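Local coordinates for protein probable 2-dehydropantoate 2-reductase (Bacillus subtilis, PDB 3EGO) that probably catalyses the NADPH-dependent reduction of 2-dehydropantoate (ketopantoate) to (R)-pantoate, a step of pantothenate biosynthesis, at residues Arg32-Ala37 against Ala60-Asn65; Gly6-Gly11 against Leu71-Lys76; Ala186-Leu191 against Ala210-Val215; Phe216-Arg221 against Ala279-Phe284. All coordinates share one frame; numbering follows the deposited sequence.

Contact 1 of 4, residues Arg32-Ala37 against Ala60-Asn65; sequences RRQEQA and ADTSIN
Thr62 meets Gln34 through both of its branches, because chi1 of 46° sets OG1 between its own backbone N and carbonyl carbon and leaves CG2 anti to the carbonyl carbon. Gln34 answers with CG anti to its backbone N (chi1 -157°) and a bend at chi2 that turns CD, and with it the amide group, toward the threonine. There NE2 gives a weak hydrogen bond to Thr62 OG1 at 3.3 Å, with an angle of only 125° at the hydrogen. The methyl does the apolar packing: Thr62 CG2 rests on the first turn of the helix, 3.6 Å from Gln34 CA. A threonine suits this place since one small side chain offers a hydroxyl to the amide and a methyl to the backbone. One turn deeper the fit is between two alanines, Ala37 CB lying 3.8 Å from Ala60 CB, while Ala60 CB approaches Ala37 O at 3.3 Å. Small side chains let helix and strand come this near. The loop that carries Thr62 is shaped by Asp61, whose OD2 accepts from Thr62 N at 2.8 Å with its anti lone pair and from Ser63 N above the carboxylate plane, the latter forming an Asx turn. Arg33 sits at the N-cap position, and its guanidinium is shared between salt bridges to Glu35 and Asp131. At the edge of the Rossmann-type domain, the contact lays the start of helix 34-43 against the end of strand 52-61, with Asp61 bonded through its backbone to Val29 in strand 26-30 and Thr31 just past its end.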
loop_
_atom_site.group_PDB
_atom_site.type_symbol
_atom_site.label_atom_id
_atom_site.label_comp_id
_atom_site.label_asym_id
_atom_site.label_seq_id
_atom_site.Cartn_x
_atom_site.Cartn_y
_atom_site.Cartn_z
ATOM N N ARG A 32 14.217 16.927 -23.287
ATOM C CA ARG A 32 15.386 17.010 -22.414
ATOM C C ARG A 32 16.577 16.188 -22.944
ATOM O O ARG A 32 17.737 16.542 -22.680
ATOM C CB ARG A 32 15.039 16.611 -20.973
ATOM C CG ARG A 32 15.059 15.096 -20.700
ATOM C CD ARG A 32 15.291 14.818 -19.226
ATOM N NE ARG A 32 16.665 15.109 -18.800
ATOM C CZ ARG A 32 16.989 15.624 -17.610
ATOM N NH1 ARG A 32 16.040 15.931 -16.735
ATOM N NH2 ARG A 32 18.258 15.845 -17.296
ATOM N N ARG A 33 16.304 15.121 -23.705
ATOM C CA ARG A 33 17.394 14.284 -24.289
ATOM C C ARG A 33 17.761 14.604 -25.751
ATOM O O ARG A 33 16.928 14.516 -26.664
ATOM C CB ARG A 33 17.076 12.799 -24.152
ATOM C CG ARG A 33 16.637 12.407 -22.756
ATOM C CD ARG A 33 15.981 11.036 -22.749
ATOM N NE ARG A 33 14.596 11.019 -23.238
ATOM C CZ ARG A 33 14.185 10.365 -24.329
ATOM N NH1 ARG A 33 15.036 9.674 -25.079
ATOM N NH2 ARG A 33 12.915 10.398 -24.671
ATOM N N GLN A 34 19.023 14.985 -25.975
ATOM C CA GLN A 34 19.483 15.326 -27.338
ATOM C C GLN A 34 19.218 14.198 -28.342
ATOM O O GLN A 34 19.006 14.422 -29.545
ATOM C CB GLN A 34 20.984 15.702 -27.282
ATOM C CG GLN A 34 21.476 16.576 -28.430
ATOM C CD GLN A 34 22.369 17.717 -27.926
ATOM O OE1 GLN A 34 23.576 17.739 -28.181
ATOM N NE2 GLN A 34 21.771 18.663 -27.185
ATOM N N GLU A 35 19.225 12.964 -27.863
ATOM C CA GLU A 35 19.018 11.821 -28.761
ATOM C C GLU A 35 17.599 11.803 -29.304
ATOM O O GLU A 35 17.351 11.390 -30.451
ATOM C CB GLU A 35 19.261 10.526 -28.011
ATOM C CG GLU A 35 18.848 10.644 -26.576
ATOM C CD GLU A 35 18.588 9.299 -25.944
ATOM O OE1 GLU A 35 19.129 8.279 -26.469
ATOM O OE2 GLU A 35 17.839 9.273 -24.936
ATOM N N GLN A 36 16.642 12.200 -28.468
ATOM C CA GLN A 36 15.298 12.308 -29.025
ATOM C C GLN A 36 15.209 13.489 -29.963
ATOM O O GLN A 36 14.667 13.377 -31.029
ATOM C CB GLN A 36 14.275 12.484 -27.931
ATOM C CG GLN A 36 12.856 12.653 -28.539
ATOM C CD GLN A 36 11.798 12.678 -27.447
ATOM O OE1 GLN A 36 12.054 13.103 -26.328
ATOM N NE2 GLN A 36 10.610 12.205 -27.773
ATOM N N ALA A 37 15.711 14.651 -29.539
ATOM C CA ALA A 37 15.689 15.827 -30.386
ATOM C C ALA A 37 16.329 15.540 -31.735
ATOM O O ALA A 37 15.812 15.948 -32.777
ATOM C CB ALA A 37 16.345 17.033 -29.672
ATOM N N ALA A 60 13.244 20.124 -33.422
ATOM C CA ALA A 60 13.424 19.710 -32.047
ATOM C C ALA A 60 14.644 20.399 -31.419
ATOM O O ALA A 60 15.536 20.877 -32.124
ATOM C CB ALA A 60 13.530 18.202 -31.959
ATOM N N ASP A 61 14.681 20.458 -30.106
ATOM C CA ASP A 61 15.753 21.145 -29.418
ATOM C C ASP A 61 15.729 20.672 -27.985
ATOM O O ASP A 61 14.773 20.020 -27.571
ATOM C CB ASP A 61 15.515 22.652 -29.460
ATOM C CG ASP A 61 16.803 23.449 -29.541
ATOM O OD1 ASP A 61 16.885 24.306 -30.458
ATOM O OD2 ASP A 61 17.712 23.218 -28.694
ATOM N N THR A 62 16.775 21.013 -27.222
ATOM C CA THR A 62 16.886 20.587 -25.848
ATOM C C THR A 62 16.754 21.827 -24.988
ATOM O O THR A 62 16.798 21.777 -23.773
ATOM C CB THR A 62 18.227 19.855 -25.604
ATOM O OG1 THR A 62 19.283 20.599 -26.201
ATOM C CG2 THR A 62 18.204 18.474 -26.269
ATOM N N SER A 63 16.539 22.949 -25.649
ATOM C CA SER A 63 16.309 24.174 -24.918
ATOM C C SER A 63 15.342 25.064 -25.676
ATOM O O SER A 63 15.158 24.927 -26.883
ATOM C CB SER A 63 17.645 24.880 -24.675
ATOM O OG SER A 63 18.240 25.168 -25.936
ATOM N N ILE A 64 14.695 25.958 -24.942
ATOM C CA ILE A 64 13.814 26.950 -25.553
ATOM C C ILE A 64 14.727 28.067 -26.034
ATOM O O ILE A 64 15.211 28.883 -25.247
ATOM C CB ILE A 64 12.796 27.525 -24.539
ATOM C CG1 ILE A 64 12.000 26.397 -23.879
ATOM C CG2 ILE A 64 11.827 28.541 -25.210
ATOM C CD1 ILE A 64 11.164 26.858 -22.735
ATOM N N ASN A 65 15.007 28.093 -27.322
ATOM C CA ASN A 65 15.860 29.154 -27.796
ATOM C C ASN A 65 15.288 29.855 -29.026
ATOM O O ASN A 65 16.023 30.387 -29.874
ATOM C CB ASN A 65 17.334 28.713 -27.927
ATOM C CG ASN A 65 17.488 27.351 -28.539
ATOM O OD1 ASN A 65 17.172 27.151 -29.715
ATOM N ND2 ASN A 65 18.000 26.402 -27.756
#

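Contact 2 of 4, residues Gly6-Gly11 against Leu71-Lys76; sequences GIIGGG and LVVTVK
Ile8, Leu71 and Val72 bury the most surface where two parallel strands, 17° apart over these short segments, run side by side. Ile8 is bonded through both its N and its O: N donates to Val72 O at 2.7 Å, and O accepts from Thr74 N. Its CG1, beside the backbone N at chi1 -44°, lies 3.9 Å from Val73 CG2, the two side chains pointing the same way, while CD1 reaches Leu71 CD2 at 4.0 Å. Leu71 CD2 lies 3.7 Å from Gly6 CA, and any CB on Gly6 would collide with it, so glycine suits. Val72 shares the other face of the sheet with Ile7, whose CD1 lies 4.1 Å from Val72 CB; beta-branched residues suit strands. Where the strands end, Thr74 OG1 gives a second bond to Ile8 O, from 38° above the carbonyl plane, and takes a bond from a water that also reaches Gly11 N weakly. A valine in place of Thr74 would probably leave Ile8 O with one bond fewer and the water without its acceptor. Gly9 needs to be glycine: a CB would jam against the preceding carbonyl and clash with Thr74 OG1. Gly9 and Gly11 begin a Rossmann-type GxGxxG sequence, and Gly9 to Gly11 probably line the NADP(+) site. Helix 12-22 packs on Ile7, helix 80-86 on Ile8, and strands 26-30 and 94-97 flank the pair.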
loop_
_atom_site.group_PDB
_atom_site.type_symbol
_atom_site.label_atom_id
_atom_site.label_comp_id
_atom_site.label_asym_id
_atom_site.label_seq_id
_atom_site.Cartn_x
_atom_site.Cartn_y
_atom_site.Cartn_z
ATOM N N GLY A 6 6.204 25.938 -29.758
ATOM C CA GLY A 6 7.092 24.967 -29.106
ATOM C C GLY A 6 6.354 24.051 -28.171
ATOM O O GLY A 6 5.570 24.491 -27.336
ATOM N N ILE A 7 6.560 22.748 -28.338
ATOM C CA ILE A 7 5.950 21.765 -27.443
ATOM C C ILE A 7 7.024 21.410 -26.416
ATOM O O ILE A 7 8.056 20.893 -26.787
ATOM C CB ILE A 7 5.540 20.477 -28.221
ATOM C CG1 ILE A 7 4.698 20.799 -29.499
ATOM C CG2 ILE A 7 4.865 19.487 -27.257
ATOM C CD1 ILE A 7 3.369 21.342 -29.203
ATOM N N ILE A 8 6.802 21.691 -25.140
ATOM C CA ILE A 8 7.803 21.355 -24.123
ATOM C C ILE A 8 7.483 19.976 -23.588
ATOM O O ILE A 8 6.474 19.780 -22.883
ATOM C CB ILE A 8 7.841 22.339 -22.934
ATOM C CG1 ILE A 8 7.764 23.813 -23.392
ATOM C CG2 ILE A 8 9.065 22.040 -22.032
ATOM C CD1 ILE A 8 8.973 24.320 -24.096
ATOM N N GLY A 9 8.332 19.013 -23.935
ATOM C CA GLY A 9 8.085 17.618 -23.512
ATOM C C GLY A 9 7.909 16.700 -24.699
ATOM O O GLY A 9 7.110 16.988 -25.608
ATOM N N GLY A 10 8.633 15.577 -24.700
ATOM C CA GLY A 10 8.542 14.649 -25.812
ATOM C C GLY A 10 7.905 13.313 -25.437
ATOM O O GLY A 10 8.231 12.301 -26.035
ATOM N N GLY A 11 7.048 13.315 -24.420
ATOM C CA GLY A 11 6.250 12.160 -23.983
ATOM C C GLY A 11 5.075 11.998 -24.944
ATOM O O GLY A 11 5.033 12.646 -25.993
ATOM N N LEU A 71 3.801 28.331 -26.380
ATOM C CA LEU A 71 4.450 27.178 -25.779
ATOM C C LEU A 71 3.416 26.300 -25.109
ATOM O O LEU A 71 2.556 26.781 -24.376
ATOM C CB LEU A 71 5.476 27.603 -24.737
ATOM C CG LEU A 71 6.674 28.312 -25.368
ATOM C CD1 LEU A 71 7.573 28.899 -24.258
ATOM C CD2 LEU A 71 7.421 27.351 -26.239
ATOM N N VAL A 72 3.525 25.000 -25.352
ATOM C CA VAL A 72 2.577 24.060 -24.807
ATOM C C VAL A 72 3.385 23.164 -23.918
ATOM O O VAL A 72 4.301 22.504 -24.399
ATOM C CB VAL A 72 1.891 23.222 -25.889
ATOM C CG1 VAL A 72 0.956 22.183 -25.200
ATOM C CG2 VAL A 72 1.111 24.092 -26.911
ATOM N N VAL A 73 3.079 23.166 -22.629
ATOM C CA VAL A 73 3.891 22.472 -21.623
ATOM C C VAL A 73 3.230 21.164 -21.227
ATOM O O VAL A 73 2.118 21.148 -20.707
ATOM C CB VAL A 73 4.138 23.357 -20.366
ATOM C CG1 VAL A 73 4.854 22.522 -19.225
ATOM C CG2 VAL A 73 4.965 24.593 -20.743
ATOM N N THR A 74 3.926 20.056 -21.486
ATOM C CA THR A 74 3.340 18.732 -21.351
ATOM C C THR A 74 4.149 17.826 -20.392
ATOM O O THR A 74 3.791 16.649 -20.221
ATOM C CB THR A 74 3.214 18.027 -22.749
ATOM O OG1 THR A 74 4.521 17.732 -23.247
ATOM C CG2 THR A 74 2.557 18.938 -23.771
ATOM N N VAL A 75 5.203 18.364 -19.765
ATOM C CA VAL A 75 6.110 17.552 -18.925
ATOM C C VAL A 75 5.525 17.176 -17.583
ATOM O O VAL A 75 4.639 17.843 -17.077
ATOM C CB VAL A 75 7.482 18.236 -18.643
ATOM C CG1 VAL A 75 8.129 18.702 -19.919
ATOM C CG2 VAL A 75 7.338 19.364 -17.604
ATOM N N LYS A 76 6.054 16.104 -17.009
ATOM C CA LYS A 76 5.726 15.702 -15.658
ATOM C C LYS A 76 6.139 16.758 -14.638
ATOM O O LYS A 76 7.155 17.444 -14.806
ATOM C CB LYS A 76 6.405 14.375 -15.340
ATOM C CG LYS A 76 5.829 13.199 -16.124
HETATM O O HOH W 1 4.699 14.947 -23.271
#

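Contact 3 of 4, residues Ala186-Leu191 against Ala210-Val215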
loop_
_atom_site.group_PDB
_atom_site.type_symbol
_atom_site.label_atom_id
_atom_site.label_comp_id
_atom_site.label_asym_id
_atom_site.label_seq_id
_atom_site.Cartn_x
_atom_site.Cartn_y
_atom_site.Cartn_z
ATOM N N ALA A 186 -8.024 11.561 -8.502
ATOM C CA ALA A 186 -7.693 11.443 -7.080
ATOM C C ALA A 186 -8.414 10.257 -6.429
ATOM O O ALA A 186 -7.888 9.643 -5.523
ATOM C CB ALA A 186 -8.044 12.757 -6.372
ATOM N N CYS A 187 -9.622 9.938 -6.887
ATOM C CA CYS A 187 -10.382 8.837 -6.310
ATOM C C CYS A 187 -9.991 7.489 -6.832
ATOM O O CYS A 187 -10.088 6.492 -6.100
ATOM C CB CYS A 187 -11.875 9.000 -6.556
ATOM S SG CYS A 187 -12.584 10.354 -5.725
ATOM N N ILE A 188 -9.596 7.424 -8.102
ATOM C CA ILE A 188 -9.289 6.136 -8.699
ATOM C C ILE A 188 -7.823 5.746 -8.579
ATOM O O ILE A 188 -7.512 4.600 -8.269
ATOM C CB ILE A 188 -9.647 6.070 -10.204
ATOM C CG1 ILE A 188 -11.166 6.216 -10.421
ATOM C CG2 ILE A 188 -9.161 4.730 -10.799
ATOM C CD1 ILE A 188 -11.573 6.354 -11.959
ATOM N N ASN A 189 -6.921 6.683 -8.854
ATOM C CA ASN A 189 -5.481 6.351 -9.025
ATOM C C ASN A 189 -4.681 5.855 -7.795
ATOM O O ASN A 189 -3.984 4.827 -7.855
ATOM C CB ASN A 189 -4.767 7.530 -9.689
ATOM C CG ASN A 189 -5.146 7.691 -11.188
ATOM O OD1 ASN A 189 -6.106 7.090 -11.668
ATOM N ND2 ASN A 189 -4.399 8.516 -11.904
ATOM N N PRO A 190 -4.716 6.626 -6.691
ATOM C CA PRO A 190 -4.067 6.192 -5.469
ATOM C C PRO A 190 -4.622 4.872 -4.985
ATOM O O PRO A 190 -3.848 4.035 -4.528
ATOM C CB PRO A 190 -4.433 7.305 -4.457
ATOM C CG PRO A 190 -4.797 8.516 -5.289
ATOM C CD PRO A 190 -5.318 7.977 -6.592
ATOM N N LEU A 191 -5.947 4.676 -5.078
ATOM C CA LEU A 191 -6.554 3.459 -4.564
ATOM C C LEU A 191 -6.145 2.234 -5.328
ATOM O O LEU A 191 -5.859 1.193 -4.724
ATOM C CB LEU A 191 -8.087 3.520 -4.569
ATOM C CG LEU A 191 -8.765 3.951 -3.280
ATOM C CD1 LEU A 191 -8.474 5.401 -2.999
ATOM C CD2 LEU A 191 -10.271 3.744 -3.386
ATOM N N ALA A 210 -16.797 1.777 -0.923
ATOM C CA ALA A 210 -16.974 2.559 0.298
ATOM C C ALA A 210 -15.707 3.339 0.665
ATOM O O ALA A 210 -15.770 4.515 1.066
ATOM C CB ALA A 210 -17.411 1.628 1.488
ATOM N N PHE A 211 -14.543 2.704 0.529
ATOM C CA PHE A 211 -13.315 3.463 0.758
ATOM C C PHE A 211 -13.129 4.585 -0.270
ATOM O O PHE A 211 -12.804 5.716 0.084
ATOM C CB PHE A 211 -12.110 2.514 0.768
ATOM C CG PHE A 211 -10.870 3.119 1.355
ATOM C CD1 PHE A 211 -10.475 2.806 2.665
ATOM C CD2 PHE A 211 -10.091 3.979 0.606
ATOM C CE1 PHE A 211 -9.317 3.382 3.212
ATOM C CE2 PHE A 211 -8.904 4.542 1.132
ATOM C CZ PHE A 211 -8.525 4.251 2.450
ATOM N N MET A 212 -13.352 4.288 -1.554
ATOM C CA MET A 212 -13.366 5.369 -2.568
ATOM C C MET A 212 -14.301 6.535 -2.207
ATOM O O MET A 212 -13.948 7.700 -2.366
ATOM C CB MET A 212 -13.720 4.825 -3.974
ATOM C CG MET A 212 -13.190 5.740 -5.124
ATOM S SD MET A 212 -13.334 5.120 -6.833
ATOM C CE MET A 212 -15.039 4.644 -6.892
ATOM N N LYS A 213 -15.499 6.215 -1.730
ATOM C CA LYS A 213 -16.468 7.261 -1.354
ATOM C C LYS A 213 -15.914 8.159 -0.263
ATOM O O LYS A 213 -16.078 9.390 -0.297
ATOM C CB LYS A 213 -17.774 6.629 -0.904
ATOM C CG LYS A 213 -18.996 7.518 -1.112
ATOM C CD LYS A 213 -20.212 6.886 -0.487
ATOM C CE LYS A 213 -21.395 7.849 -0.528
ATOM N NZ LYS A 213 -22.662 7.072 -0.343
ATOM N N LEU A 214 -15.241 7.544 0.718
ATOM C CA LEU A 214 -14.605 8.298 1.796
ATOM C C LEU A 214 -13.533 9.232 1.259
ATOM O O LEU A 214 -13.382 10.371 1.716
ATOM C CB LEU A 214 -14.000 7.336 2.838
ATOM C CG LEU A 214 -14.962 6.559 3.739
ATOM C CD1 LEU A 214 -14.181 5.616 4.640
ATOM C CD2 LEU A 214 -15.810 7.550 4.551
ATOM N N VAL A 215 -12.747 8.732 0.300
ATOM C CA VAL A 215 -11.776 9.588 -0.373
ATOM C C VAL A 215 -12.513 10.696 -1.165
ATOM O O VAL A 215 -12.162 11.861 -1.092
ATOM C CB VAL A 215 -10.864 8.772 -1.317
ATOM C CG1 VAL A 215 -9.976 9.683 -2.130
ATOM C CG2 VAL A 215 -9.981 7.815 -0.468
#
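Leu191 is the main bump of its helix, and the hollow it enters is lined by Phe211, Met212 and Val215. Its CD2 lies 3.6 Å from Met212 CA and comes obliquely to Phe211 CD2 at 4.0 Å. The side chains of Leu191 and Val215 slide past each other in opposite directions, Leu191 CD1 lying 3.8 Å from Val215 CG2. Met212 is the bump in return: its CG, anti to the backbone N (chi1 -156°), lies 3.8 Å from Cys187 CB and 3.3 Å from Cys187 O. That oxygen and Ala186 O are buried without a polar partner, since the helix kinks here: Pro190 has no N-H and Leu191 N does not bond to the turn before. A small cysteine makes room for the flexible methionine. An alanine at Leu191 would probably open a gap between Phe211 and Val215 and leave Met212 CA poorly packed. The segment axes approach to 9.3 Å at 124°, meeting by apolar packing. Asn189 of this helix and Asn199 near Ile188 probably bind substrate. In this helical C-terminal domain, helix 228-241 packs on Cys187 and Met212, helix 280-291 on Leu191 and Val215, and helix 261-274 on Ala186, while Phe211 stacks on Phe284 of the second subunit.

Contact 4 of 4, residues Phe216-Arg221 against Ala279-Phe284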
loop_
_atom_site.group_PDB
_atom_site.type_symbol
_atom_site.label_atom_id
_atom_site.label_comp_id
_atom_site.label_asym_id
_atom_site.label_seq_id
_atom_site.Cartn_x
_atom_site.Cartn_y
_atom_site.Cartn_z
ATOM N N PHE A 216 -13.550 10.315 -1.898
ATOM C CA PHE A 216 -14.302 11.339 -2.671
ATOM C C PHE A 216 -14.789 12.501 -1.754
ATOM O O PHE A 216 -14.628 13.700 -2.043
ATOM C CB PHE A 216 -15.494 10.671 -3.353
ATOM C CG PHE A 216 -16.398 11.651 -4.040
ATOM C CD1 PHE A 216 -16.117 12.061 -5.337
ATOM C CD2 PHE A 216 -17.501 12.189 -3.382
ATOM C CE1 PHE A 216 -16.941 12.992 -5.980
ATOM C CE2 PHE A 216 -18.332 13.116 -4.028
ATOM C CZ PHE A 216 -18.036 13.508 -5.318
ATOM N N GLN A 217 -15.377 12.128 -0.621
ATOM C CA GLN A 217 -15.941 13.118 0.292
ATOM C C GLN A 217 -14.914 14.117 0.757
ATOM O O GLN A 217 -15.212 15.304 0.810
ATOM C CB GLN A 217 -16.652 12.446 1.470
ATOM C CG GLN A 217 -17.851 11.591 1.012
ATOM C CD GLN A 217 -18.553 10.862 2.147
ATOM O OE1 GLN A 217 -19.761 10.608 2.072
ATOM N NE2 GLN A 217 -17.804 10.533 3.216
ATOM N N GLU A 218 -13.702 13.660 1.093
ATOM C CA GLU A 218 -12.640 14.591 1.462
ATOM C C GLU A 218 -12.259 15.502 0.308
ATOM O O GLU A 218 -12.151 16.721 0.454
ATOM C CB GLU A 218 -11.370 13.838 1.909
ATOM C CG GLU A 218 -11.596 12.842 3.006
ATOM C CD GLU A 218 -10.320 12.137 3.474
ATOM O OE1 GLU A 218 -9.301 12.113 2.737
ATOM O OE2 GLU A 218 -10.351 11.605 4.592
ATOM N N ALA A 219 -11.968 14.896 -0.835
ATOM C CA ALA A 219 -11.491 15.655 -1.986
ATOM C C ALA A 219 -12.546 16.638 -2.427
ATOM O O ALA A 219 -12.245 17.792 -2.703
ATOM C CB ALA A 219 -11.159 14.698 -3.149
ATOM N N CYS A 220 -13.782 16.154 -2.490
ATOM C CA CYS A 220 -14.920 16.981 -2.902
ATOM C C CYS A 220 -15.036 18.254 -2.054
ATOM O O CYS A 220 -15.135 19.359 -2.594
ATOM C CB CYS A 220 -16.197 16.140 -2.891
ATOM S SG CYS A 220 -17.734 17.001 -3.398
ATOM N N ARG A 221 -14.975 18.111 -0.728
ATOM C CA ARG A 221 -14.975 19.279 0.158
ATOM C C ARG A 221 -13.770 20.207 -0.003
ATOM O O ARG A 221 -13.927 21.440 -0.015
ATOM C CB ARG A 221 -15.132 18.870 1.621
ATOM C CG ARG A 221 -15.111 20.048 2.595
ATOM C CD ARG A 221 -16.210 21.117 2.264
ATOM N NE ARG A 221 -16.073 22.302 3.119
ATOM C CZ ARG A 221 -15.247 23.312 2.861
ATOM N NH1 ARG A 221 -14.506 23.303 1.752
ATOM N NH2 ARG A 221 -15.158 24.336 3.703
ATOM N N ALA A 279 -8.040 15.443 5.985
ATOM C CA ALA A 279 -7.829 14.707 4.751
ATOM C C ALA A 279 -7.076 13.461 5.164
ATOM O O ALA A 279 -6.032 13.174 4.587
ATOM C CB ALA A 279 -6.969 15.514 3.838
ATOM N N VAL A 280 -7.613 12.753 6.162
ATOM C CA VAL A 280 -6.920 11.597 6.733
ATOM C C VAL A 280 -6.719 10.465 5.723
ATOM O O VAL A 280 -5.655 9.838 5.712
ATOM C CB VAL A 280 -7.609 11.040 7.994
ATOM C CG1 VAL A 280 -8.931 10.420 7.657
ATOM C CG2 VAL A 280 -6.719 10.003 8.653
ATOM N N HIS A 281 -7.723 10.190 4.892
ATOM C CA HIS A 281 -7.575 9.118 3.907
ATOM C C HIS A 281 -6.608 9.531 2.821
ATOM O O HIS A 281 -5.715 8.773 2.466
ATOM C CB HIS A 281 -8.914 8.743 3.313
ATOM C CG HIS A 281 -9.882 8.243 4.330
ATOM N ND1 HIS A 281 -10.669 9.082 5.084
ATOM C CD2 HIS A 281 -10.150 6.987 4.750
ATOM C CE1 HIS A 281 -11.409 8.356 5.908
ATOM N NE2 HIS A 281 -11.103 7.083 5.733
ATOM N N LEU A 282 -6.784 10.727 2.273
ATOM C CA LEU A 282 -5.788 11.255 1.333
ATOM C C LEU A 282 -4.363 11.256 1.905
ATOM O O LEU A 282 -3.388 11.015 1.197
ATOM C CB LEU A 282 -6.194 12.674 0.886
ATOM C CG LEU A 282 -7.403 12.744 -0.055
ATOM C CD1 LEU A 282 -7.940 14.165 -0.070
ATOM C CD2 LEU A 282 -7.001 12.340 -1.454
ATOM N N GLU A 283 -4.215 11.561 3.191
ATOM C CA GLU A 283 -2.878 11.649 3.745
ATOM C C GLU A 283 -2.267 10.241 3.820
ATOM O O GLU A 283 -1.062 10.043 3.593
ATOM C CB GLU A 283 -2.972 12.217 5.159
ATOM C CG GLU A 283 -1.691 12.715 5.701
ATOM C CD GLU A 283 -1.573 14.187 5.477
ATOM O OE1 GLU A 283 -0.833 14.558 4.554
ATOM O OE2 GLU A 283 -2.233 14.964 6.210
ATOM N N PHE A 284 -3.075 9.259 4.165
ATOM C CA PHE A 284 -2.554 7.889 4.304
ATOM C C PHE A 284 -2.124 7.337 2.910
ATOM O O PHE A 284 -1.089 6.673 2.747
ATOM C CB PHE A 284 -3.613 6.951 4.911
ATOM C CG PHE A 284 -3.075 5.545 5.153
ATOM C CD1 PHE A 284 -2.349 5.270 6.308
ATOM C CD2 PHE A 284 -3.208 4.558 4.191
ATOM C CE1 PHE A 284 -1.812 3.995 6.525
ATOM C CE2 PHE A 284 -2.675 3.292 4.380
ATOM C CZ PHE A 284 -1.952 3.013 5.529
HETATM O O HOH W 2 -10.572 13.232 7.133
#
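Glu218 reaches His281 with its carboxylate, the two side chains crossing at about a right angle and their flat groups turned 55° apart. The glutamate chain leaves its helix with CG anti to the carbonyl carbon (chi1 -54°) and runs extended beyond it, which carries the charge across to the start of the other helix. OE2 takes the ND1 hydrogen of His281 at 2.6 Å; the oxygen lies in the ring plane, but the ring meets it from above the carboxylate. The same OE2 uses its syn lone pair for His281 N, 3.0 Å away. OE1 spends its syn lone pair on Leu282 N at 2.9 Å, in a nearly straight bond of 171°. A water donates to OE2 and accepts from Val280 N. Glutamate suits the place because a long, negative group can collect several N-H groups of a helix start, where the helix dipole would probably favour the charge. The carboxylate is likely to favour a proton on ND1; NE2 bonds to NE2 of His281 of the second subunit, where one nitrogen must accept. Leu282 lends an apolar flank: its CD1 lies 4.0 Å from Glu218 CB. Ala279, at the N-cap position, has no side-chain acceptor, and Glu218 supplies one: a helix N terminus held by a carboxylate of another helix, combined with a His-carboxylate hydrogen bond beside the dimer interface of the helical C-terminal domain.

How the contacts relate
From the N terminus, strand 4-8 opens the loop that contact 2 closes at strand 70-73; contact 1, joining helix 34-43 to the end of strand 52-61, closes a shorter loop nested inside it. The two touch, Gln36 bonding to Gly10 and Ile64 packing on Ile8, and both belong to the Rossmann-type, probably NADP(+)-binding domain. Contacts 3 and 4 follow in series, on the opposite side of the chain's centre; the centre of contact 3 lies about 38 Å from that of contact 1. They share helix 206-223: contact 3 ties it back to helix 174-195, closing 18 residues, and contact 4 forward to helix 280-291, closing 57, all helix and connections. Both also reach the second subunit.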